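Local coordinates for protein aspartokinase (Arabidopsis thaliana, PDB 2CDQ) that catalyses the ATP-dependent phosphorylation of L-aspartate, the first step of the aspartate-family amino acid pathway in plants, and carries ACT domains that bind the allosteric effectors lysine and S-adenosylmethionine, at residues K25-V30 with L244-I249; A190-V195 with I240-G245; G419-S424 with V466-A471; R339-L344 with S383-P388. All coordinates share one frame; numbering follows the deposited sequence.

Contact 1 of 4, residues K25-V30 with L244-I249; sequences KGITCV and LGLKEI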
loop_
_atom_site.group_PDB
_atom_site.type_symbol
_atom_site.label_atom_id
_atom_site.label_comp_id
_atom_site.label_asym_id
_atom_site.label_seq_id
_atom_site.Cartn_x
_atom_site.Cartn_y
_atom_site.Cartn_z
ATOM N N LYS A 25 -40.868 13.737 -30.059
ATOM C CA LYS A 25 -40.100 12.799 -30.935
ATOM C C LYS A 25 -38.933 12.115 -30.198
ATOM O O LYS A 25 -37.914 11.765 -30.808
ATOM C CB LYS A 25 -39.614 13.522 -32.204
ATOM C CG LYS A 25 -38.663 14.703 -31.957
ATOM C CD LYS A 25 -38.162 15.322 -33.262
ATOM C CE LYS A 25 -39.030 16.496 -33.717
ATOM N NZ LYS A 25 -40.404 16.092 -34.150
ATOM N N GLY A 26 -39.092 11.928 -28.886
ATOM C CA GLY A 26 -38.139 11.155 -28.085
ATOM C C GLY A 26 -37.480 11.892 -26.931
ATOM O O GLY A 26 -37.301 13.113 -26.982
ATOM N N ILE A 27 -37.131 11.137 -25.887
ATOM C CA ILE A 27 -36.339 11.640 -24.759
ATOM C C ILE A 27 -34.930 11.969 -25.266
ATOM O O ILE A 27 -34.324 11.155 -25.966
ATOM C CB ILE A 27 -36.250 10.587 -23.614
ATOM C CG1 ILE A 27 -37.643 10.178 -23.108
ATOM C CG2 ILE A 27 -35.368 11.088 -22.476
ATOM C CD1 ILE A 27 -38.336 11.196 -22.213
ATOM N N THR A 28 -34.414 13.152 -24.924
ATOM C CA THR A 28 -33.108 13.597 -25.446
ATOM C C THR A 28 -31.947 13.488 -24.460
ATOM O O THR A 28 -30.799 13.294 -24.872
ATOM C CB THR A 28 -33.154 15.044 -26.007
ATOM O OG1 THR A 28 -33.858 15.898 -25.094
ATOM C CG2 THR A 28 -33.838 15.073 -27.368
ATOM N N CYS A 29 -32.248 13.616 -23.167
ATOM C CA CYS A 29 -31.233 13.581 -22.110
ATOM C C CYS A 29 -31.845 13.417 -20.720
ATOM O O CYS A 29 -33.051 13.598 -20.528
ATOM C CB CYS A 29 -30.388 14.857 -22.136
ATOM S SG CYS A 29 -31.377 16.342 -21.893
ATOM N N VAL A 30 -30.990 13.079 -19.759
ATOM C CA VAL A 30 -31.370 12.989 -18.351
ATOM C C VAL A 30 -30.650 14.070 -17.534
ATOM O O VAL A 30 -29.442 14.271 -17.677
ATOM C CB VAL A 30 -31.127 11.565 -17.772
ATOM C CG1 VAL A 30 -29.801 10.991 -18.253
ATOM C CG2 VAL A 30 -31.194 11.574 -16.260
ATOM N N LEU A 244 -31.728 4.158 -22.105
ATOM C CA LEU A 244 -32.427 4.887 -23.164
ATOM C C LEU A 244 -31.492 5.368 -24.282
ATOM O O LEU A 244 -31.933 6.047 -25.213
ATOM C CB LEU A 244 -33.220 6.062 -22.570
ATOM C CG LEU A 244 -34.593 5.786 -21.943
ATOM C CD1 LEU A 244 -34.485 5.007 -20.633
ATOM C CD2 LEU A 244 -35.355 7.090 -21.724
ATOM N N GLY A 245 -30.210 5.014 -24.179
ATOM C CA GLY A 245 -29.201 5.368 -25.182
ATOM C C GLY A 245 -29.157 6.841 -25.555
ATOM O O GLY A 245 -29.051 7.187 -26.735
ATOM N N LEU A 246 -29.228 7.709 -24.548
ATOM C CA LEU A 246 -29.301 9.154 -24.770
ATOM C C LEU A 246 -27.953 9.754 -25.190
ATOM O O LEU A 246 -26.916 9.089 -25.102
ATOM C CB LEU A 246 -29.855 9.847 -23.526
ATOM C CG LEU A 246 -31.163 9.266 -22.974
ATOM C CD1 LEU A 246 -31.492 9.846 -21.613
ATOM C CD2 LEU A 246 -32.313 9.498 -23.935
ATOM N N LYS A 247 -27.980 11.004 -25.657
ATOM C CA LYS A 247 -26.772 11.689 -26.139
ATOM C C LYS A 247 -25.790 11.996 -25.009
ATOM O O LYS A 247 -24.584 11.797 -25.168
ATOM C CB LYS A 247 -27.116 12.992 -26.868
ATOM C CG LYS A 247 -28.272 12.928 -27.871
ATOM C CD LYS A 247 -28.594 14.333 -28.409
ATOM C CE LYS A 247 -28.884 15.333 -27.273
ATOM N NZ LYS A 247 -28.653 16.753 -27.670
ATOM N N GLU A 248 -26.309 12.499 -23.885
ATOM C CA GLU A 248 -25.493 12.778 -22.691
ATOM C C GLU A 248 -26.266 12.686 -21.370
ATOM O O GLU A 248 -27.494 12.791 -21.342
ATOM C CB GLU A 248 -24.771 14.136 -22.798
ATOM C CG GLU A 248 -25.654 15.368 -22.647
ATOM C CD GLU A 248 -24.857 16.667 -22.540
ATOM O OE1 GLU A 248 -23.667 16.698 -22.919
ATOM O OE2 GLU A 248 -25.433 17.669 -22.073
ATOM N N ILE A 249 -25.522 12.481 -20.285
ATOM C CA ILE A 249 -26.063 12.528 -18.927
ATOM C C ILE A 249 -25.536 13.788 -18.249
ATOM O O ILE A 249 -24.330 14.019 -18.217
ATOM C CB ILE A 249 -25.685 11.266 -18.112
ATOM C CG1 ILE A 249 -26.216 10.007 -18.807
ATOM C CG2 ILE A 249 -26.234 11.347 -16.686
ATOM C CD1 ILE A 249 -25.300 8.805 -18.698
#

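Contact 2 of 4, residues A190-V195 with I240-G245; sequences ATYPAV and IGKALG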
loop_
_atom_site.group_PDB
_atom_site.type_symbol
_atom_site.label_atom_id
_atom_site.label_comp_id
_atom_site.label_asym_id
_atom_site.label_seq_id
_atom_site.Cartn_x
_atom_site.Cartn_y
_atom_site.Cartn_z
ATOM N N ALA A 190 -30.950 -6.804 -15.766
ATOM C CA ALA A 190 -32.349 -6.791 -16.225
ATOM C C ALA A 190 -33.014 -5.410 -16.133
ATOM O O ALA A 190 -34.110 -5.198 -16.667
ATOM C CB ALA A 190 -33.167 -7.833 -15.468
ATOM N N THR A 191 -32.336 -4.480 -15.462
ATOM C CA THR A 191 -32.833 -3.124 -15.243
ATOM C C THR A 191 -32.949 -2.330 -16.547
ATOM O O THR A 191 -33.961 -1.662 -16.771
ATOM C CB THR A 191 -31.961 -2.368 -14.184
ATOM O OG1 THR A 191 -32.189 -2.928 -12.883
ATOM C CG2 THR A 191 -32.278 -0.877 -14.137
ATOM N N TYR A 192 -31.933 -2.414 -17.406
ATOM C CA TYR A 192 -31.910 -1.621 -18.646
ATOM C C TYR A 192 -33.097 -1.884 -19.591
ATOM O O TYR A 192 -33.762 -0.931 -20.012
ATOM C CB TYR A 192 -30.568 -1.754 -19.385
ATOM C CG TYR A 192 -29.376 -1.390 -18.533
ATOM C CD1 TYR A 192 -28.503 -2.373 -18.076
ATOM C CD2 TYR A 192 -29.132 -0.066 -18.166
ATOM C CE1 TYR A 192 -27.407 -2.051 -17.283
ATOM C CE2 TYR A 192 -28.040 0.270 -17.367
ATOM C CZ TYR A 192 -27.181 -0.730 -16.930
ATOM O OH TYR A 192 -26.093 -0.419 -16.143
ATOM N N PRO A 193 -33.367 -3.165 -19.929
ATOM C CA PRO A 193 -34.541 -3.451 -20.769
ATOM C C PRO A 193 -35.885 -3.115 -20.102
ATOM O O PRO A 193 -36.800 -2.631 -20.784
ATOM C CB PRO A 193 -34.432 -4.960 -21.033
ATOM C CG PRO A 193 -32.997 -5.299 -20.751
ATOM C CD PRO A 193 -32.622 -4.400 -19.618
ATOM N N ALA A 194 -35.992 -3.360 -18.791
ATOM C CA ALA A 194 -37.231 -3.118 -18.044
ATOM C C ALA A 194 -37.587 -1.638 -17.977
ATOM O O ALA A 194 -38.751 -1.264 -18.143
ATOM C CB ALA A 194 -37.135 -3.702 -16.642
ATOM N N VAL A 195 -36.576 -0.805 -17.740
ATOM C CA VAL A 195 -36.762 0.637 -17.584
ATOM C C VAL A 195 -37.045 1.330 -18.920
ATOM O O VAL A 195 -37.942 2.177 -19.004
ATOM C CB VAL A 195 -35.561 1.283 -16.838
ATOM C CG1 VAL A 195 -35.515 2.798 -17.041
ATOM C CG2 VAL A 195 -35.631 0.943 -15.357
ATOM N N ILE A 240 -30.381 5.284 -16.310
ATOM C CA ILE A 240 -31.401 5.745 -17.257
ATOM C C ILE A 240 -30.785 6.133 -18.609
ATOM O O ILE A 240 -31.337 5.810 -19.666
ATOM C CB ILE A 240 -32.230 6.912 -16.669
ATOM C CG1 ILE A 240 -33.098 6.405 -15.516
ATOM C CG2 ILE A 240 -33.109 7.553 -17.735
ATOM C CD1 ILE A 240 -33.577 7.502 -14.598
ATOM N N GLY A 241 -29.636 6.801 -18.564
ATOM C CA GLY A 241 -28.889 7.167 -19.768
ATOM C C GLY A 241 -28.581 5.979 -20.663
ATOM O O GLY A 241 -28.924 5.995 -21.851
ATOM N N LYS A 242 -27.942 4.953 -20.090
ATOM C CA LYS A 242 -27.601 3.718 -20.811
ATOM C C LYS A 242 -28.848 2.983 -21.308
ATOM O O LYS A 242 -28.881 2.496 -22.442
ATOM C CB LYS A 242 -26.743 2.791 -19.935
ATOM C CG LYS A 242 -26.369 1.455 -20.593
ATOM C CD LYS A 242 -25.361 0.663 -19.757
ATOM C CE LYS A 242 -24.800 -0.547 -20.518
ATOM N NZ LYS A 242 -25.570 -1.806 -20.289
ATOM N N ALA A 243 -29.870 2.924 -20.458
ATOM C CA ALA A 243 -31.110 2.220 -20.774
ATOM C C ALA A 243 -31.848 2.840 -21.959
ATOM O O ALA A 243 -32.505 2.133 -22.729
ATOM C CB ALA A 243 -32.015 2.166 -19.549
ATOM N N LEU A 244 -31.728 4.158 -22.105
ATOM C CA LEU A 244 -32.427 4.887 -23.164
ATOM C C LEU A 244 -31.492 5.368 -24.282
ATOM O O LEU A 244 -31.933 6.047 -25.213
ATOM C CB LEU A 244 -33.220 6.062 -22.570
ATOM C CG LEU A 244 -34.593 5.786 -21.943
ATOM C CD1 LEU A 244 -34.485 5.007 -20.633
ATOM C CD2 LEU A 244 -35.355 7.090 -21.724
ATOM N N GLY A 245 -30.210 5.014 -24.179
ATOM C CA GLY A 245 -29.201 5.368 -25.182
ATOM C C GLY A 245 -29.157 6.841 -25.555
ATOM O O GLY A 245 -29.051 7.187 -26.735
#

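Contact 3 of 4, residues G419-S424 with V466-A471; sequences GRAIIS and VNEAEA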
loop_
_atom_site.group_PDB
_atom_site.type_symbol
_atom_site.label_atom_id
_atom_site.label_comp_id
_atom_site.label_asym_id
_atom_site.label_seq_id
_atom_site.Cartn_x
_atom_site.Cartn_y
_atom_site.Cartn_z
ATOM N N GLY A 419 -5.152 14.003 13.104
ATOM C CA GLY A 419 -4.972 15.359 12.602
ATOM C C GLY A 419 -4.012 15.534 11.445
ATOM O O GLY A 419 -3.277 16.521 11.401
ATOM N N ARG A 420 -4.014 14.576 10.517
ATOM C CA ARG A 420 -3.309 14.725 9.228
ATOM C C ARG A 420 -4.294 15.106 8.121
ATOM O O ARG A 420 -5.495 15.220 8.359
ATOM C CB ARG A 420 -2.549 13.445 8.823
ATOM C CG ARG A 420 -1.753 12.761 9.925
ATOM C CD ARG A 420 -0.539 13.558 10.358
ATOM N NE ARG A 420 -0.466 13.573 11.818
ATOM C CZ ARG A 420 0.653 13.638 12.532
ATOM N NH1 ARG A 420 1.836 13.688 11.940
ATOM N NH2 ARG A 420 0.581 13.643 13.854
ATOM N N ALA A 421 -3.776 15.291 6.912
ATOM C CA ALA A 421 -4.600 15.628 5.755
ATOM C C ALA A 421 -3.922 15.126 4.493
ATOM O O ALA A 421 -2.692 15.025 4.454
ATOM C CB ALA A 421 -4.823 17.134 5.678
ATOM N N ILE A 422 -4.725 14.816 3.472
ATOM C CA ILE A 422 -4.216 14.354 2.180
ATOM C C ILE A 422 -4.368 15.445 1.124
ATOM O O ILE A 422 -5.467 15.955 0.914
ATOM C CB ILE A 422 -4.985 13.115 1.645
ATOM C CG1 ILE A 422 -5.414 12.152 2.771
ATOM C CG2 ILE A 422 -4.195 12.440 0.516
ATOM C CD1 ILE A 422 -4.606 10.900 2.905
ATOM N N ILE A 423 -3.271 15.806 0.465
ATOM C CA ILE A 423 -3.344 16.589 -0.769
ATOM C C ILE A 423 -3.157 15.619 -1.929
ATOM O O ILE A 423 -2.151 14.916 -2.005
ATOM C CB ILE A 423 -2.274 17.721 -0.825
ATOM C CG1 ILE A 423 -2.553 18.773 0.249
ATOM C CG2 ILE A 423 -2.216 18.375 -2.220
ATOM C CD1 ILE A 423 -1.347 19.618 0.597
ATOM N N SER A 424 -4.142 15.561 -2.813
ATOM C CA SER A 424 -4.038 14.733 -4.007
ATOM C C SER A 424 -3.781 15.602 -5.226
ATOM O O SER A 424 -4.517 16.553 -5.482
ATOM C CB SER A 424 -5.304 13.898 -4.211
ATOM O OG SER A 424 -5.257 12.694 -3.465
ATOM N N VAL A 466 -0.020 15.221 4.830
ATOM C CA VAL A 466 0.479 16.456 5.369
ATOM C C VAL A 466 -0.215 16.663 6.735
ATOM O O VAL A 466 -1.078 15.860 7.114
ATOM C CB VAL A 466 0.203 17.568 4.327
ATOM C CG1 VAL A 466 -1.138 18.256 4.570
ATOM C CG2 VAL A 466 1.354 18.549 4.250
ATOM N N ASN A 467 0.168 17.690 7.493
ATOM C CA ASN A 467 -0.583 18.018 8.712
ATOM C C ASN A 467 -1.818 18.872 8.427
ATOM O O ASN A 467 -1.767 19.800 7.613
ATOM C CB ASN A 467 0.302 18.710 9.752
ATOM C CG ASN A 467 1.325 17.775 10.356
ATOM O OD1 ASN A 467 1.016 16.625 10.692
ATOM N ND2 ASN A 467 2.556 18.257 10.493
ATOM N N GLU A 468 -2.923 18.562 9.106
ATOM C CA GLU A 468 -4.186 19.283 8.905
ATOM C C GLU A 468 -4.030 20.809 8.947
ATOM O O GLU A 468 -4.605 21.515 8.119
ATOM C CB GLU A 468 -5.257 18.805 9.896
ATOM C CG GLU A 468 -6.525 19.667 9.960
ATOM C CD GLU A 468 -7.427 19.576 8.725
ATOM O OE1 GLU A 468 -8.408 20.354 8.671
ATOM O OE2 GLU A 468 -7.179 18.743 7.819
ATOM N N ALA A 469 -3.234 21.298 9.897
ATOM C CA ALA A 469 -3.048 22.736 10.104
ATOM C C ALA A 469 -2.336 23.463 8.954
ATOM O O ALA A 469 -2.547 24.656 8.757
ATOM C CB ALA A 469 -2.325 22.989 11.419
ATOM N N GLU A 470 -1.496 22.750 8.206
ATOM C CA GLU A 470 -0.692 23.356 7.144
ATOM C C GLU A 470 -1.296 23.109 5.757
ATOM O O GLU A 470 -0.863 23.700 4.760
ATOM C CB GLU A 470 0.743 22.817 7.209
ATOM C CG GLU A 470 0.876 21.350 6.797
ATOM C CD GLU A 470 2.228 20.732 7.126
ATOM O OE1 GLU A 470 2.295 19.487 7.197
ATOM O OE2 GLU A 470 3.219 21.473 7.315
ATOM N N ALA A 471 -2.303 22.241 5.717
ATOM C CA ALA A 471 -2.893 21.740 4.477
ATOM C C ALA A 471 -3.429 22.832 3.555
ATOM O O ALA A 471 -3.060 22.902 2.390
ATOM C CB ALA A 471 -3.998 20.720 4.801
#

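Contact 4 of 4, residues R339-L344 with S383-P388; sequences RNVTML and SLTLDP. With SAM (S-adenosylmethionine), chain F.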
loop_
_atom_site.group_PDB
_atom_site.type_symbol
_atom_site.label_atom_id
_atom_site.label_comp_id
_atom_site.label_asym_id
_atom_site.label_seq_id
_atom_site.Cartn_x
_atom_site.Cartn_y
_atom_site.Cartn_z
ATOM N N ARG A 339 -9.588 16.599 4.493
ATOM C CA ARG A 339 -9.380 17.143 5.835
ATOM C C ARG A 339 -9.328 16.023 6.872
ATOM O O ARG A 339 -9.887 14.945 6.656
ATOM C CB ARG A 339 -10.524 18.099 6.204
ATOM C CG ARG A 339 -10.715 19.299 5.290
ATOM C CD ARG A 339 -9.806 20.447 5.681
ATOM N NE ARG A 339 -10.192 21.688 5.018
ATOM C CZ ARG A 339 -9.596 22.864 5.209
ATOM N NH1 ARG A 339 -8.575 22.973 6.051
ATOM N NH2 ARG A 339 -10.025 23.937 4.554
ATOM N N ASN A 340 -8.657 16.291 7.992
ATOM C CA ASN A 340 -8.715 15.444 9.193
ATOM C C ASN A 340 -8.721 13.942 8.979
ATOM O O ASN A 340 -9.738 13.286 9.200
ATOM C CB ASN A 340 -9.919 15.825 10.054
ATOM C CG ASN A 340 -9.524 16.587 11.287
ATOM O OD1 ASN A 340 -9.868 17.759 11.440
ATOM N ND2 ASN A 340 -8.781 15.932 12.177
ATOM N N VAL A 341 -7.583 13.400 8.557
ATOM C CA VAL A 341 -7.455 11.961 8.388
ATOM C C VAL A 341 -6.605 11.361 9.497
ATOM O O VAL A 341 -5.762 12.038 10.093
ATOM C CB VAL A 341 -6.897 11.561 6.991
ATOM C CG1 VAL A 341 -7.817 12.072 5.881
ATOM C CG2 VAL A 341 -5.450 12.052 6.794
ATOM N N THR A 342 -6.853 10.085 9.765
ATOM C CA THR A 342 -6.117 9.337 10.763
ATOM C C THR A 342 -5.159 8.392 10.049
ATOM O O THR A 342 -5.575 7.611 9.188
ATOM C CB THR A 342 -7.088 8.559 11.657
ATOM O OG1 THR A 342 -7.939 9.490 12.339
ATOM C CG2 THR A 342 -6.341 7.699 12.675
ATOM N N MET A 343 -3.880 8.482 10.404
ATOM C CA MET A 343 -2.837 7.665 9.790
ATOM C C MET A 343 -2.300 6.634 10.766
ATOM O O MET A 343 -2.108 6.932 11.947
ATOM C CB MET A 343 -1.695 8.548 9.270
ATOM C CG MET A 343 -0.456 7.779 8.823
ATOM S SD MET A 343 0.756 8.770 7.932
ATOM C CE MET A 343 1.412 9.825 9.222
ATOM N N LEU A 344 -2.062 5.423 10.262
ATOM C CA LEU A 344 -1.468 4.346 11.054
ATOM C C LEU A 344 -0.164 3.865 10.457
ATOM O O LEU A 344 -0.040 3.752 9.239
ATOM C CB LEU A 344 -2.427 3.162 11.207
ATOM C CG LEU A 344 -3.523 3.326 12.260
ATOM C CD1 LEU A 344 -4.823 3.670 11.574
ATOM C CD2 LEU A 344 -3.674 2.058 13.073
ATOM N N SER A 383 2.335 1.653 6.054
ATOM C CA SER A 383 1.626 2.813 6.574
ATOM C C SER A 383 0.345 2.988 5.788
ATOM O O SER A 383 0.285 2.675 4.598
ATOM C CB SER A 383 2.488 4.061 6.452
ATOM O OG SER A 383 3.802 3.807 6.917
ATOM N N LEU A 384 -0.685 3.477 6.462
ATOM C CA LEU A 384 -2.000 3.576 5.860
ATOM C C LEU A 384 -2.804 4.685 6.487
ATOM O O LEU A 384 -2.486 5.167 7.573
ATOM C CB LEU A 384 -2.759 2.247 5.960
ATOM C CG LEU A 384 -3.024 1.597 7.322
ATOM C CD1 LEU A 384 -4.290 2.131 7.963
ATOM C CD2 LEU A 384 -3.123 0.102 7.135
ATOM N N THR A 385 -3.867 5.066 5.796
ATOM C CA THR A 385 -4.696 6.171 6.215
ATOM C C THR A 385 -6.140 5.680 6.154
ATOM O O THR A 385 -6.496 4.922 5.258
ATOM C CB THR A 385 -4.405 7.404 5.316
ATOM O OG1 THR A 385 -4.245 8.576 6.122
ATOM C CG2 THR A 385 -5.472 7.625 4.280
ATOM N N LEU A 386 -6.957 6.056 7.132
ATOM C CA LEU A 386 -8.339 5.560 7.192
ATOM C C LEU A 386 -9.273 6.455 6.401
ATOM O O LEU A 386 -9.079 7.667 6.375
ATOM C CB LEU A 386 -8.821 5.461 8.640
ATOM C CG LEU A 386 -7.941 4.634 9.572
ATOM C CD1 LEU A 386 -8.382 4.807 11.015
ATOM C CD2 LEU A 386 -7.965 3.179 9.160
ATOM N N ASP A 387 -10.279 5.863 5.759
ATOM C CA ASP A 387 -11.276 6.631 5.003
ATOM C C ASP A 387 -11.615 7.929 5.734
ATOM O O ASP A 387 -11.800 7.915 6.955
ATOM C CB ASP A 387 -12.560 5.819 4.820
ATOM C CG ASP A 387 -12.543 4.934 3.583
ATOM O OD1 ASP A 387 -11.607 5.029 2.761
ATOM O OD2 ASP A 387 -13.496 4.142 3.428
ATOM N N PRO A 388 -11.684 9.057 5.003
ATOM C CA PRO A 388 -12.094 10.307 5.646
ATOM C C PRO A 388 -13.488 10.142 6.233
ATOM O O PRO A 388 -14.316 9.441 5.649
ATOM C CB PRO A 388 -12.119 11.312 4.488
ATOM C CG PRO A 388 -11.217 10.732 3.449
ATOM C CD PRO A 388 -11.390 9.244 3.569
HETATM N N SAM F . -17.395 -2.346 16.584
HETATM C CA SAM F . -18.192 -1.762 15.510
HETATM C C SAM F . -18.741 -2.813 14.542
HETATM O O SAM F . -19.879 -2.715 14.074
HETATM O OXT SAM F . -18.060 -3.782 14.199
HETATM C CB SAM F . -17.376 -0.715 14.756
HETATM C CG SAM F . -18.196 0.252 13.895
HETATM S SD SAM F . -17.756 0.120 12.145
HETATM C CE SAM F . -16.149 0.952 12.118
HETATM C "C5'" SAM F . -18.873 1.234 11.234
HETATM C "C4'" SAM F . -19.171 2.622 11.812
HETATM O "O4'" SAM F . -18.004 3.413 11.909
HETATM C "C3'" SAM F . -20.133 3.399 10.924
HETATM O "O3'" SAM F . -21.114 3.988 11.744
HETATM C "C2'" SAM F . -19.311 4.488 10.257
HETATM O "O2'" SAM F . -20.006 5.718 10.208
HETATM C "C1'" SAM F . -18.094 4.615 11.154
HETATM N N9 SAM F . -16.829 4.839 10.418
HETATM C C8 SAM F . -16.063 5.974 10.474
HETATM N N7 SAM F . -14.970 5.811 9.699
HETATM C C5 SAM F . -15.019 4.582 9.150
HETATM C C6 SAM F . -14.162 3.908 8.282
HETATM N N6 SAM F . -13.047 4.486 7.841
HETATM N N1 SAM F . -14.480 2.628 7.877
HETATM C C2 SAM F . -15.639 2.025 8.329
HETATM N N3 SAM F . -16.484 2.702 9.190
HETATM C C4 SAM F . -16.180 3.957 9.595
HETATM O O HOH W 1 -9.192 9.025 8.679
#

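Contact 1 of 4, residues K25-V30 with L244-I249
Ile27 is the first residue to reach across, and it does so with its CG2 branch. That methyl, anti to the backbone N, packs 3.7 Å from Leu246 CD2; the same CG2 lies 4.1 Å from Leu244 CD2, so Ile27 bears on two leucines at once. It also touches Val60 and Trp203. Thr28 CB is turned away from 244-249, and its OG1 accepts a hydrogen bond from Ser58 N. The residue meets the other segment through its carbonyl: Lys247 CE passes 3.7 Å from Thr28 O, at the more open margin of the contact. Cys29 CB sits 3.6 Å from Glu248 O, where the chain joins the sheet. The strand it approaches, 248-253, runs parallel to strand 29-33 in the central sheet of the amino acid kinase fold, and the Schellman turn at Gly245 leads into it from the end of helix 232-244. Val30 pairs with Ile249, their CA atoms 5.4 Å apart. The two side chains lie next to each other and point the same way, with Val30 CG1 3.8 Å from Ile249 CG1, and both rest on Ala237 of helix 232-244. Val30 CG1 also meets Leu246 CD1 at 3.9 Å. Val30, two residues before Lys32, which by similarity binds ATP, has its backbone hydrogen-bonded to Gln250, one residue further along the neighbouring strand.

Contact 2 of 4, residues A190-V195 with I240-G245
Tyr192 lays one face of its ring against the side chain of Lys242, which comes over from the neighbouring helix. Lys242 leaves its backbone extended, with CG anti to N (chi1 178°), and bends only at chi4 (-92°), which places NZ back over the ring. NZ stands 3.8 Å from the centroid of the Tyr192 ring, a cation-pi contact displaced toward the CE1 and CD1 rim. Lower in the chain, Lys242 CD makes a CH-pi contact with the same ring, above CE2 and CZ. Ala243 takes a different approach: its CB lies in the plane of the ring, at the edge, 3.9 Å from Tyr192 CD2. One turn further on, Val195 CG1 touches Leu244 CD1 at 4.3 Å. Helices 191-205 and 232-244 of the amino acid kinase domain cross steeply, their local axes at 72° and 8.6 Å apart at the closest, with the small Ala243 where they meet. Both Tyr192 and Lys242 also touch Glu301 of helix 293-302, and Lys242 NZ has a long, weak ion pair with Glu189. The amino group is therefore attracted by a pi cloud and, weakly, by Glu189, which would probably favour its charged form; the remaining contacts, of Ala243 and Val195, are apolar.

Contact 3 of 4, residues G419-S424 with V466-A471
Ala421 and Val466 are joined by two backbone hydrogen bonds, as expected of an antiparallel hydrogen-bonded pair: Val466 N to Ala421 O at 2.7 Å and Ala421 N to Val466 O at 2.8 Å. A third bond, Glu468 N to Gly419 O at 3.1 Å, holds the point where strand 461-467 gives way to helix 468-483. On the face carrying Ala421, its CB lies 3.8 Å from Ala471 CB and close to Val466 CG1, which also meets the tip of Ile423, CD1, at 4.2 Å. At the next pair, Arg420 and Asn467 lie side by side, pointing the same way. Asn467 OD1 lies over the guanidinium face, where the N-H bonds do not point at it, and the pair is not a hydrogen bond; the planes are 70° apart. Arg420 NH1 is hydrogen-bonded to Gln451 OE1, and Asn467 OD1 has a weak bond from Gln451 NE2.

Further bonds help to place these groups. Glu468 CG is anti to N (chi1 169°) and the chain then bends at chi2; OE2 accepts a hydrogen bond from Asn340 N and passes 3.6 Å from Ala421 CB. Glu470 OE1 reaches back to Asn467 N at 2.8 Å, and Leu337 touches both Ile423 and Ala471. Helices packed on one face of an antiparallel sheet are characteristic of ACT domains, here the second, whose sheet is completed by strand 332-339.

Contact 4 of 4, residues R339-L344 with S383-P388
Met343 with Thr385 and Leu344 with Leu384 are neighbouring rungs of an antiparallel ladder, the two central strands, 341-347 and 381-386, of the first ACT-domain sheet. Three backbone bonds make the ladder: Leu344 N to Leu384 O at 2.7 Å, Leu384 N to Leu344 O at 2.9 Å, and Leu386 N to Thr342 O at 2.9 Å. At the Thr342/Leu386 pair the second link is made by a water, which accepts from Thr342 N at 2.8 Å and donates to Leu386 O at 2.7 Å.

One face of the sheet is leucine. Leu344 CD1 meets Leu386 CD1 at 3.8 Å, the two side chains slanting across each other, while Leu384 reaches back to put CD1 3.9 Å from Leu344 CB; Phe365 of helix 357-367 lies against Leu384 and Leu386. The face of Met343 and Thr385 is mixed: Val341 CG2 touches Thr385 OG1, which makes a weak bond to Thr342 O. Met343 packs there on Ala457 of the second subunit, and Ser383 OG is bonded to Asp345 and to Ala457 N of that subunit.

At the far end Asp387 turns away from strand 341-347, and its CB lies 3.3 Å from N6 of S-adenosylmethionine. This is consistent with the strand pairing positioning Asp387 in the effector pocket, next to strand 372-378, which includes the lysine-binding Val372 and Asp373. Ser371 OG and Trp392 NE1 both bond Asp387 OD2, which would probably stabilise the carboxylate.

The four contacts fall into two pairs on opposite sides of the chain's centre, about 40 Å apart between centres. Contacts 1 and 2 belong to the kinase domain and share Leu244 and Gly245: contact 2 uses the end of helix 232-244 near the surface, contact 1, partly buried, the turn and strand that follow. Contacts 3 and 4 sit in adjoining ACT sheets and meet directly, through Arg420 O with Val341 N. Contact 4 is the most buried, bound by strand hydrogen bonds and leucines, whereas contact 3, partly buried, adds charged groups at a strand-helix junction. Contact 1 relies on aliphatic packing, and contact 2 on an aromatic ring under a lysine.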